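Local coordinates for putative O-GlcNAcase nagJ (Clostridium perfringens, PDB 6PV5), which probably hydrolyses terminal N-acetylhexosamine residues of glycans, as a family 84 glycoside hydrolase whose N-terminal, barrel and helical parts make up this chain, at residues A[363-366]-A[367-370]; A[528-531]-A[532-535]; A[570-573]-A[574-578]. All coordinates share one frame; numbering follows the deposited sequence.

Interaction 1. Residues A[363-366]-A[367-370]; sequences TLDK and DIEV
Leu364 and Ile368 face each other across a tight reversal of the chain, their side chains crossing at about a right angle, with Leu364 CD1 lying 3.6 Å from Ile368 CD1. The other branch of the leucine, CD2, is pressed against Val370 CG2 at 3.5 Å. Two torsions of Leu364 (chi1 -174°, chi2 70°) together turn CD1 to Ile368 CD1 and CD2 to Val370 CG2, with CD2 also near Ile368 CG2. Next to this apolar cluster the backbone makes a type I beta turn from Asp365 to Ile368, closed by the bond from Ile368 N to Asp365 O (3.0 Å, 161° at the hydrogen); the donor approaches from above the carbonyl plane. The turn brings Asp365 OD2 within 4.4 Å of Asp367 OD1, and Asn322 ND2 hydrogen-bonds to both oxygens, which would offset their mutual repulsion. Further out, a water lies within hydrogen-bonding distance of Lys366 O and Glu369 OE1, and Arg397 binds the carbonyl oxygens of Leu364, Asp365 and Ile368. The whole forms an alpha-to-beta connection of the eight-stranded barrel: helix 355-363 ends here, strand 369-372 begins between strands 336-338 and 399-403, and Leu364 and Ile368 also pack on helix 311-326 and Thr337.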
ATOM      1  N   THR A 363       1.656  18.577 -25.375  1.00 39.94           N
ATOM      2  CA  THR A 363       0.459  19.390 -25.214  1.00 39.02           C
ATOM      3  C   THR A 363       0.084  19.627 -23.750  1.00 40.44           C
ATOM      4  O   THR A 363      -0.466  20.674 -23.436  1.00 39.71           O
ATOM      5  CB  THR A 363      -0.732  18.761 -25.939  1.00 41.49           C
ATOM      6  OG1 THR A 363      -0.258  18.462 -27.243  1.00 37.83           O
ATOM      7  CG2 THR A 363      -1.950  19.652 -26.023  1.00 41.52           C
ATOM      8  N   LEU A 364       0.353  18.670 -22.852  1.00 41.31           N
ATOM      9  CA  LEU A 364      -0.303  18.640 -21.549  1.00 34.70           C
ATOM     10  C   LEU A 364       0.338  19.636 -20.588  1.00 36.67           C
ATOM     11  O   LEU A 364       1.547  19.602 -20.423  1.00 37.56           O
ATOM     12  CB  LEU A 364      -0.182  17.221 -20.980  1.00 34.39           C
ATOM     13  CG  LEU A 364      -0.943  16.958 -19.680  1.00 35.84           C
ATOM     14  CD1 LEU A 364      -2.446  16.964 -19.942  1.00 30.65           C
ATOM     15  CD2 LEU A 364      -0.513  15.632 -19.043  1.00 30.50           C
ATOM     16  N   ASP A 365      -0.486  20.451 -19.893  1.00 36.11           N
ATOM     17  CA  ASP A 365      -0.019  21.388 -18.877  1.00 35.10           C
ATOM     18  C   ASP A 365       0.793  20.698 -17.781  1.00 36.70           C
ATOM     19  O   ASP A 365       0.356  19.705 -17.191  1.00 38.43           O
ATOM     20  CB  ASP A 365      -1.184  22.029 -18.114  1.00 40.94           C
ATOM     21  CG  ASP A 365      -2.104  22.968 -18.877  1.00 47.02           C
ATOM     22  OD1 ASP A 365      -1.776  23.333 -20.035  1.00 43.64           O
ATOM     23  OD2 ASP A 365      -3.154  23.348 -18.285  1.00 51.79           O
ATOM     24  N   LYS A 366       1.888  21.347 -17.389  1.00 35.66           N
ATOM     25  CA  LYS A 366       2.895  20.791 -16.498  1.00 38.67           C
ATOM     26  C   LYS A 366       2.394  20.572 -15.070  1.00 43.33           C
ATOM     27  O   LYS A 366       2.995  19.794 -14.318  1.00 45.62           O
ATOM     28  CB  LYS A 366       4.191  21.605 -16.524  1.00 42.32           C
ATOM     29  CG  LYS A 366       4.992  21.503 -17.820  1.00 47.67           C
ATOM     30  CD  LYS A 366       6.476  21.785 -17.645  1.00 56.42           C
ATOM     31  CE  LYS A 366       7.155  22.428 -18.843  1.00 57.77           C
ATOM     32  NZ  LYS A 366       6.743  21.815 -20.132  1.00 65.78           N
ATOM     33  N   ASP A 367       1.306  21.243 -14.679  1.00 42.35           N
ATOM     34  CA  ASP A 367       0.835  21.100 -13.309  1.00 40.47           C
ATOM     35  C   ASP A 367      -0.208  19.978 -13.206  1.00 39.63           C
ATOM     36  O   ASP A 367      -0.770  19.754 -12.133  1.00 44.09           O
ATOM     37  CB  ASP A 367       0.404  22.452 -12.727  1.00 42.54           C
ATOM     38  CG  ASP A 367      -0.813  23.066 -13.396  1.00 49.40           C
ATOM     39  OD1 ASP A 367      -1.285  22.504 -14.426  1.00 51.01           O
ATOM     40  OD2 ASP A 367      -1.287  24.108 -12.886  1.00 54.53           O
ATOM     41  N   ILE A 368      -0.474  19.285 -14.328  1.00 36.94           N
ATOM     42  CA  ILE A 368      -1.318  18.099 -14.316  1.00 36.85           C
ATOM     43  C   ILE A 368      -0.440  16.891 -13.999  1.00 36.43           C
ATOM     44  O   ILE A 368       0.601  16.720 -14.617  1.00 35.18           O
ATOM     45  CB  ILE A 368      -2.068  17.926 -15.648  1.00 33.47           C
ATOM     46  CG1 ILE A 368      -3.039  19.087 -15.906  1.00 30.83           C
ATOM     47  CG2 ILE A 368      -2.758  16.565 -15.696  1.00 33.45           C
ATOM     48  CD1 ILE A 368      -3.599  19.136 -17.326  1.00 27.10           C
ATOM     49  N   GLU A 369      -0.883  16.063 -13.040  1.00 38.56           N
ATOM     50  CA  GLU A 369      -0.148  14.896 -12.575  1.00 34.59           C
ATOM     51  C   GLU A 369      -0.403  13.746 -13.543  1.00 31.77           C
ATOM     52  O   GLU A 369      -1.511  13.623 -14.056  1.00 30.04           O
ATOM     53  CB  GLU A 369      -0.565  14.560 -11.141  1.00 36.69           C
ATOM     54  CG  GLU A 369      -0.524  15.769 -10.210  1.00 40.76           C
ATOM     55  CD  GLU A 369       0.876  16.187  -9.777  1.00 45.65           C
ATOM     56  OE1 GLU A 369       1.867  15.678 -10.363  1.00 42.91           O
ATOM     57  OE2 GLU A 369       0.984  17.005  -8.840  1.00 48.96           O
ATOM     58  N   VAL A 370       0.652  12.957 -13.816  1.00 30.24           N
ATOM     59  CA  VAL A 370       0.609  11.855 -14.769  1.00 29.63           C
ATOM     60  C   VAL A 370       1.134  10.581 -14.104  1.00 28.91           C
ATOM     61  O   VAL A 370       2.252  10.561 -13.583  1.00 27.46           O
ATOM     62  CB  VAL A 370       1.382  12.152 -16.069  1.00 29.01           C
ATOM     63  CG1 VAL A 370       1.265  11.012 -17.073  1.00 27.70           C
ATOM     64  CG2 VAL A 370       0.878  13.426 -16.734  1.00 31.69           C
TER
HETATM   65  O   HOH W   1       2.809  17.650 -12.426  1.00 48.68           O

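Interaction 2. Residues A[528-531]-A[532-535]; sequences QNEF and SKMV
Gln528 meets Ser532 one helical turn ahead through its carbonyl oxygen, which accepts two bonds. Ser532 N reaches Gln528 O at 3.0 Å and Ser532 OG reaches the same atom at 2.7 Å, the two donors arriving from opposite faces of the carbonyl plane. The hydroxyl can fold back in this way because OG lies beside its own backbone N (chi1 -53°), turned toward the preceding turn. At Asn529 the carbonyl takes the bond from Lys533 N, and the aliphatic part of the lysine runs past it, with CG 3.4 Å from Asn529 O. Beyond CG that chain is fully extended and carries the ammonium group toward the side chain of Glu530. There the two opposite charges stop short of direct contact, Glu530 OE1 and Lys533 NZ being 4.8 Å apart, and a water fills the role of bridge by donating to the carboxylate and accepting from the lysine. The second oxygen, OE2, hydrogen-bonds to His489 and also lies 4.0 Å from Met534 CG. Phe531, next in line, points the same way as Met534, and the sulfur comes up to the rim of the ring: Met534 SD is 3.8 Å from Phe531 CD1 and 88° off the ring normal, an edge-on Met-aromatic contact. Val612 and Phe615 touch the phenyl group, whereas Phe561 and Tyr564 touch the methionine. A single turn of helix 521-544 thus divides its chemistry by face. Sulfur and ring knit it into the surrounding helices, the serine doubles the grip on one backbone carbonyl, and the Glu-Lys pair, coupled through water, probably gains a modest electrostatic attraction while leaving the carboxylate engaged with His489.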
ATOM      1  N   GLN A 528      13.132 -30.416   6.313  1.00 33.79           N
ATOM      2  CA  GLN A 528      12.172 -31.072   7.196  1.00 32.26           C
ATOM      3  C   GLN A 528      11.610 -30.111   8.241  1.00 31.81           C
ATOM      4  O   GLN A 528      10.428 -30.200   8.591  1.00 29.22           O
ATOM      5  CB  GLN A 528      12.791 -32.278   7.902  1.00 37.75           C
ATOM      6  CG  GLN A 528      11.779 -33.063   8.716  1.00 43.77           C
ATOM      7  CD  GLN A 528      12.406 -34.339   9.213  1.00 60.78           C
ATOM      8  OE1 GLN A 528      12.213 -35.409   8.636  1.00 70.38           O
ATOM      9  NE2 GLN A 528      13.197 -34.223  10.268  1.00 57.43           N
ATOM     10  N   ASN A 529      12.471 -29.237   8.776  0.58 30.59           N
ATOM     11  CA  ASN A 529      12.035 -28.213   9.715  0.58 32.15           C
ATOM     12  C   ASN A 529      11.014 -27.292   9.043  0.58 31.55           C
ATOM     13  O   ASN A 529       9.968 -26.994   9.615  0.58 33.78           O
ATOM     14  CB  ASN A 529      13.205 -27.375  10.243  0.58 31.26           C
ATOM     15  CG  ASN A 529      14.088 -28.094  11.240  0.58 35.27           C
ATOM     16  OD1 ASN A 529      13.607 -28.872  12.067  0.58 34.44           O
ATOM     17  ND2 ASN A 529      15.384 -27.819  11.185  0.58 34.16           N
ATOM     18  N   GLU A 530      11.331 -26.818   7.833  1.00 31.29           N
ATOM     19  CA  GLU A 530      10.403 -25.942   7.119  1.00 32.91           C
ATOM     20  C   GLU A 530       9.040 -26.620   6.934  1.00 29.59           C
ATOM     21  O   GLU A 530       8.015 -26.048   7.288  1.00 31.26           O
ATOM     22  CB  GLU A 530      10.986 -25.493   5.785  1.00 32.05           C
ATOM     23  CG  GLU A 530      10.101 -24.483   5.044  1.00 36.10           C
ATOM     24  CD  GLU A 530       9.668 -23.228   5.797  1.00 38.07           C
ATOM     25  OE1 GLU A 530      10.319 -22.862   6.808  1.00 36.18           O
ATOM     26  OE2 GLU A 530       8.677 -22.597   5.359  1.00 37.36           O
ATOM     27  N   PHE A 531       9.048 -27.870   6.444  1.00 31.55           N
ATOM     28  CA  PHE A 531       7.840 -28.599   6.090  1.00 31.77           C
ATOM     29  C   PHE A 531       7.010 -28.884   7.339  1.00 30.41           C
ATOM     30  O   PHE A 531       5.777 -28.895   7.267  1.00 26.67           O
ATOM     31  CB  PHE A 531       8.144 -29.875   5.293  1.00 29.50           C
ATOM     32  CG  PHE A 531       8.792 -29.685   3.939  1.00 33.99           C
ATOM     33  CD1 PHE A 531       8.439 -28.626   3.108  1.00 32.01           C
ATOM     34  CD2 PHE A 531       9.744 -30.587   3.477  1.00 32.98           C
ATOM     35  CE1 PHE A 531       9.031 -28.476   1.857  1.00 31.84           C
ATOM     36  CE2 PHE A 531      10.333 -30.440   2.227  1.00 30.94           C
ATOM     37  CZ  PHE A 531       9.974 -29.381   1.417  1.00 32.62           C
ATOM     38  N   SER A 532       7.677 -29.093   8.484  1.00 30.23           N
ATOM     39  CA  SER A 532       6.938 -29.332   9.716  1.00 33.04           C
ATOM     40  C   SER A 532       6.222 -28.056  10.157  1.00 32.54           C
ATOM     41  O   SER A 532       5.136 -28.123  10.718  1.00 30.76           O
ATOM     42  CB  SER A 532       7.812 -29.866  10.828  1.00 37.11           C
ATOM     43  OG  SER A 532       8.522 -31.008  10.374  1.00 44.31           O
ATOM     44  N   LYS A 533       6.837 -26.894   9.930  1.00 32.77           N
ATOM     45  CA  LYS A 533       6.180 -25.654  10.320  1.00 31.52           C
ATOM     46  C   LYS A 533       4.968 -25.436   9.419  1.00 29.86           C
ATOM     47  O   LYS A 533       3.923 -25.026   9.900  1.00 29.73           O
ATOM     48  CB  LYS A 533       7.146 -24.471  10.237  1.00 32.44           C
ATOM     49  CG  LYS A 533       8.285 -24.500  11.244  1.00 35.34           C
ATOM     50  CD  LYS A 533       9.313 -23.452  10.919  1.00 35.13           C
ATOM     51  CE  LYS A 533      10.522 -23.533  11.822  1.00 40.35           C
ATOM     52  NZ  LYS A 533      11.582 -22.589  11.399  1.00 42.57           N
ATOM     53  N   MET A 534       5.111 -25.775   8.133  1.00 30.05           N
ATOM     54  CA  MET A 534       4.049 -25.637   7.150  1.00 30.74           C
ATOM     55  C   MET A 534       2.856 -26.497   7.559  1.00 31.19           C
ATOM     56  O   MET A 534       1.705 -26.086   7.401  1.00 29.54           O
ATOM     57  CB  MET A 534       4.517 -26.040   5.743  1.00 31.53           C
ATOM     58  CG  MET A 534       5.585 -25.109   5.163  1.00 34.12           C
ATOM     59  SD  MET A 534       6.165 -25.592   3.508  1.00 34.21           S
ATOM     60  CE  MET A 534       4.692 -25.460   2.498  1.00 33.40           C
ATOM     61  N   VAL A 535       3.140 -27.692   8.091  1.00 30.63           N
ATOM     62  CA  VAL A 535       2.077 -28.570   8.563  1.00 31.57           C
ATOM     63  C   VAL A 535       1.303 -27.911   9.705  1.00 30.47           C
ATOM     64  O   VAL A 535       0.082 -28.033   9.758  1.00 31.67           O
ATOM     65  CB  VAL A 535       2.579 -29.979   8.938  1.00 29.83           C
ATOM     66  CG1 VAL A 535       1.538 -30.772   9.720  1.00 29.26           C
ATOM     67  CG2 VAL A 535       2.995 -30.750   7.692  1.00 33.06           C
TER
HETATM   68  O   HOH W   2      12.402 -23.495   8.399  1.00 39.87           O

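Interaction 3. Residues A[570-573]-A[574-578]; sequences KSIE and ILQDI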
ATOM      1  N   LYS A 570       6.978 -36.152   2.975  1.00 33.27           N
ATOM      2  CA  LYS A 570       6.991 -37.421   2.256  1.00 33.42           C
ATOM      3  C   LYS A 570       8.117 -37.452   1.220  1.00 34.58           C
ATOM      4  O   LYS A 570       8.767 -38.481   1.054  1.00 31.09           O
ATOM      5  CB  LYS A 570       5.644 -37.721   1.589  1.00 35.20           C
ATOM      6  CG  LYS A 570       5.525 -39.091   0.926  1.00 35.99           C
ATOM      7  CD  LYS A 570       5.716 -40.262   1.878  1.00 35.99           C
ATOM      8  CE  LYS A 570       4.788 -40.212   3.072  1.00 38.59           C
ATOM      9  NZ  LYS A 570       5.127 -41.282   4.038  1.00 49.71           N
ATOM     10  N   SER A 571       8.357 -36.320   0.540  1.00 33.43           N
ATOM     11  CA  SER A 571       9.413 -36.254  -0.457  1.00 32.48           C
ATOM     12  C   SER A 571      10.778 -36.512   0.185  1.00 31.66           C
ATOM     13  O   SER A 571      11.625 -37.168  -0.427  1.00 29.64           O
ATOM     14  CB  SER A 571       9.395 -34.952  -1.222  1.00 34.65           C
ATOM     15  OG  SER A 571       8.147 -34.794  -1.877  1.00 37.07           O
ATOM     16  N   ILE A 572      10.995 -35.990   1.397  0.64 31.30           N
ATOM     17  CA  ILE A 572      12.250 -36.234   2.090  0.64 33.34           C
ATOM     18  C   ILE A 572      12.374 -37.737   2.339  0.64 35.48           C
ATOM     19  O   ILE A 572      13.419 -38.331   2.064  0.64 33.81           O
ATOM     20  CB  ILE A 572      12.364 -35.401   3.386  0.64 34.70           C
ATOM     21  CG1 ILE A 572      12.660 -33.931   3.084  0.64 35.11           C
ATOM     22  CG2 ILE A 572      13.405 -35.989   4.330  0.64 33.87           C
ATOM     23  CD1 ILE A 572      12.507 -33.037   4.288  0.64 33.50           C
ATOM     24  N   GLU A 573      11.286 -38.352   2.817  1.00 36.28           N
ATOM     25  CA  GLU A 573      11.310 -39.778   3.112  1.00 40.68           C
ATOM     26  C   GLU A 573      11.697 -40.570   1.867  1.00 39.92           C
ATOM     27  O   GLU A 573      12.509 -41.485   1.971  1.00 39.13           O
ATOM     28  CB  GLU A 573       9.960 -40.264   3.629  1.00 41.94           C
ATOM     29  CG  GLU A 573       9.717 -39.906   5.079  1.00 45.98           C
ATOM     30  CD  GLU A 573       8.325 -40.322   5.532  1.00 57.48           C
ATOM     31  OE1 GLU A 573       7.556 -40.885   4.708  1.00 61.51           O
ATOM     32  OE2 GLU A 573       8.005 -40.085   6.708  1.00 70.15           O
ATOM     33  N   ILE A 574      11.136 -40.192   0.704  1.00 37.81           N
ATOM     34  CA  ILE A 574      11.395 -40.863  -0.567  1.00 33.57           C
ATOM     35  C   ILE A 574      12.884 -40.760  -0.884  1.00 36.74           C
ATOM     36  O   ILE A 574      13.498 -41.761  -1.261  1.00 36.38           O
ATOM     37  CB  ILE A 574      10.530 -40.307  -1.722  1.00 33.19           C
ATOM     38  CG1 ILE A 574       9.042 -40.632  -1.550  1.00 32.66           C
ATOM     39  CG2 ILE A 574      11.050 -40.765  -3.085  1.00 31.02           C
ATOM     40  CD1 ILE A 574       8.116 -39.839  -2.472  1.00 32.83           C
ATOM     41  N   LEU A 575      13.449 -39.552  -0.734  1.00 34.01           N
ATOM     42  CA  LEU A 575      14.881 -39.347  -0.931  1.00 35.24           C
ATOM     43  C   LEU A 575      15.691 -40.237   0.023  1.00 37.62           C
ATOM     44  O   LEU A 575      16.703 -40.820  -0.368  1.00 35.89           O
ATOM     45  CB  LEU A 575      15.240 -37.863  -0.761  1.00 35.62           C
ATOM     46  CG  LEU A 575      14.790 -36.931  -1.898  1.00 41.05           C
ATOM     47  CD1 LEU A 575      15.118 -35.467  -1.619  1.00 34.37           C
ATOM     48  CD2 LEU A 575      15.389 -37.349  -3.240  1.00 38.06           C
ATOM     49  N   GLN A 576      15.275 -40.305   1.289  1.00 36.00           N
ATOM     50  CA  GLN A 576      16.004 -41.067   2.291  1.00 39.97           C
ATOM     51  C   GLN A 576      15.977 -42.558   1.959  1.00 42.92           C
ATOM     52  O   GLN A 576      16.977 -43.229   2.161  1.00 42.59           O
ATOM     53  CB  GLN A 576      15.406 -40.855   3.682  1.00 40.13           C
ATOM     54  CG  GLN A 576      15.931 -39.611   4.379  1.00 42.94           C
ATOM     55  CD  GLN A 576      15.094 -39.258   5.586  1.00 49.04           C
ATOM     56  OE1 GLN A 576      13.956 -39.707   5.728  1.00 49.28           O
ATOM     57  NE2 GLN A 576      15.653 -38.432   6.459  1.00 48.45           N
ATOM     58  N   ASP A 577      14.821 -43.061   1.491  1.00 39.80           N
ATOM     59  CA  ASP A 577      14.647 -44.438   1.059  1.00 42.73           C
ATOM     60  C   ASP A 577      15.665 -44.802  -0.017  1.00 48.78           C
ATOM     61  O   ASP A 577      16.174 -45.923  -0.018  1.00 51.70           O
ATOM     62  CB  ASP A 577      13.234 -44.720   0.538  1.00 38.48           C
ATOM     63  CG  ASP A 577      12.154 -44.492   1.580  1.00 43.27           C
ATOM     64  OD1 ASP A 577      10.982 -44.272   1.187  1.00 43.37           O
ATOM     65  OD2 ASP A 577      12.494 -44.519   2.776  1.00 43.68           O
ATOM     66  N   ILE A 578      15.932 -43.866  -0.940  1.00 47.30           N
ATOM     67  CA  ILE A 578      16.846 -44.105  -2.046  1.00 45.57           C
ATOM     68  C   ILE A 578      18.273 -44.206  -1.511  1.00 51.53           C
ATOM     69  O   ILE A 578      19.021 -45.088  -1.926  1.00 54.62           O
ATOM     70  CB  ILE A 578      16.667 -43.036  -3.139  1.00 45.16           C
ATOM     71  CG1 ILE A 578      15.269 -43.133  -3.758  1.00 47.08           C
ATOM     72  CG2 ILE A 578      17.769 -43.116  -4.192  1.00 43.04           C
ATOM     73  CD1 ILE A 578      14.869 -41.954  -4.619  1.00 43.65           C
TER
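Helix 548-579, a long member of the helical region that follows the catalytic barrel, is bound here by regular i to i+4 bonds. Ile574 N, Leu575 N, Gln576 N and Asp577 N donate in turn to the carbonyls of Lys570, Ser571, Ile572 and Glu573; Gln576 N meets Ile572 O at 2.8 Å. Over this frame the Gln576 side chain slants across Ile572, its amide carbon CD near the isoleucine CG2 in one of two modelled conformers. Ile574 lays CG1 against the carbonyl of Lys570, 3.4 Å from its oxygen, with CG1 beside the backbone N, and its side chain also packs on Val619. Lys570 bends twice (chi2 60°, chi3 55°), which carries NZ along the helix surface to Glu573 OE1, a salt bridge of 2.6 Å met on the syn side of the carboxylate. The same ammonium group pairs with Asp589 and Glu592 of helix 583-601, so three acidic residues share one lysine, and their mutual repulsion is probably eased by it. Ile572 turns instead to Leu527 and Phe531. With an i to i+3 salt bridge on one face and apolar side chains on others, the segment packs against helices 521-544, 583-601 and 612-619, as in a helical bundle.

Two of the three contacts share a neighbourhood. Interactions 2 and 3 lie on the consecutive helices 521-544 and 548-579, their centres about 15 Å apart, and they touch directly where Ile572, in one of its two modelled conformers, packs on Phe531. Interaction 1 belongs to the barrel, on the opposite side of the chain's centre, about 53 Å and 62 Å from the other two between centres. Interaction 3 is the most buried of the three; the others each combine an apolar inner side with exposed polar residues. Place shapes the chemistry: a turn gathers acids and carbonyls around outside amide and guanidinium groups, whereas the helices rely on repeated backbone bonds, with charge paired through water in one and directly in the other.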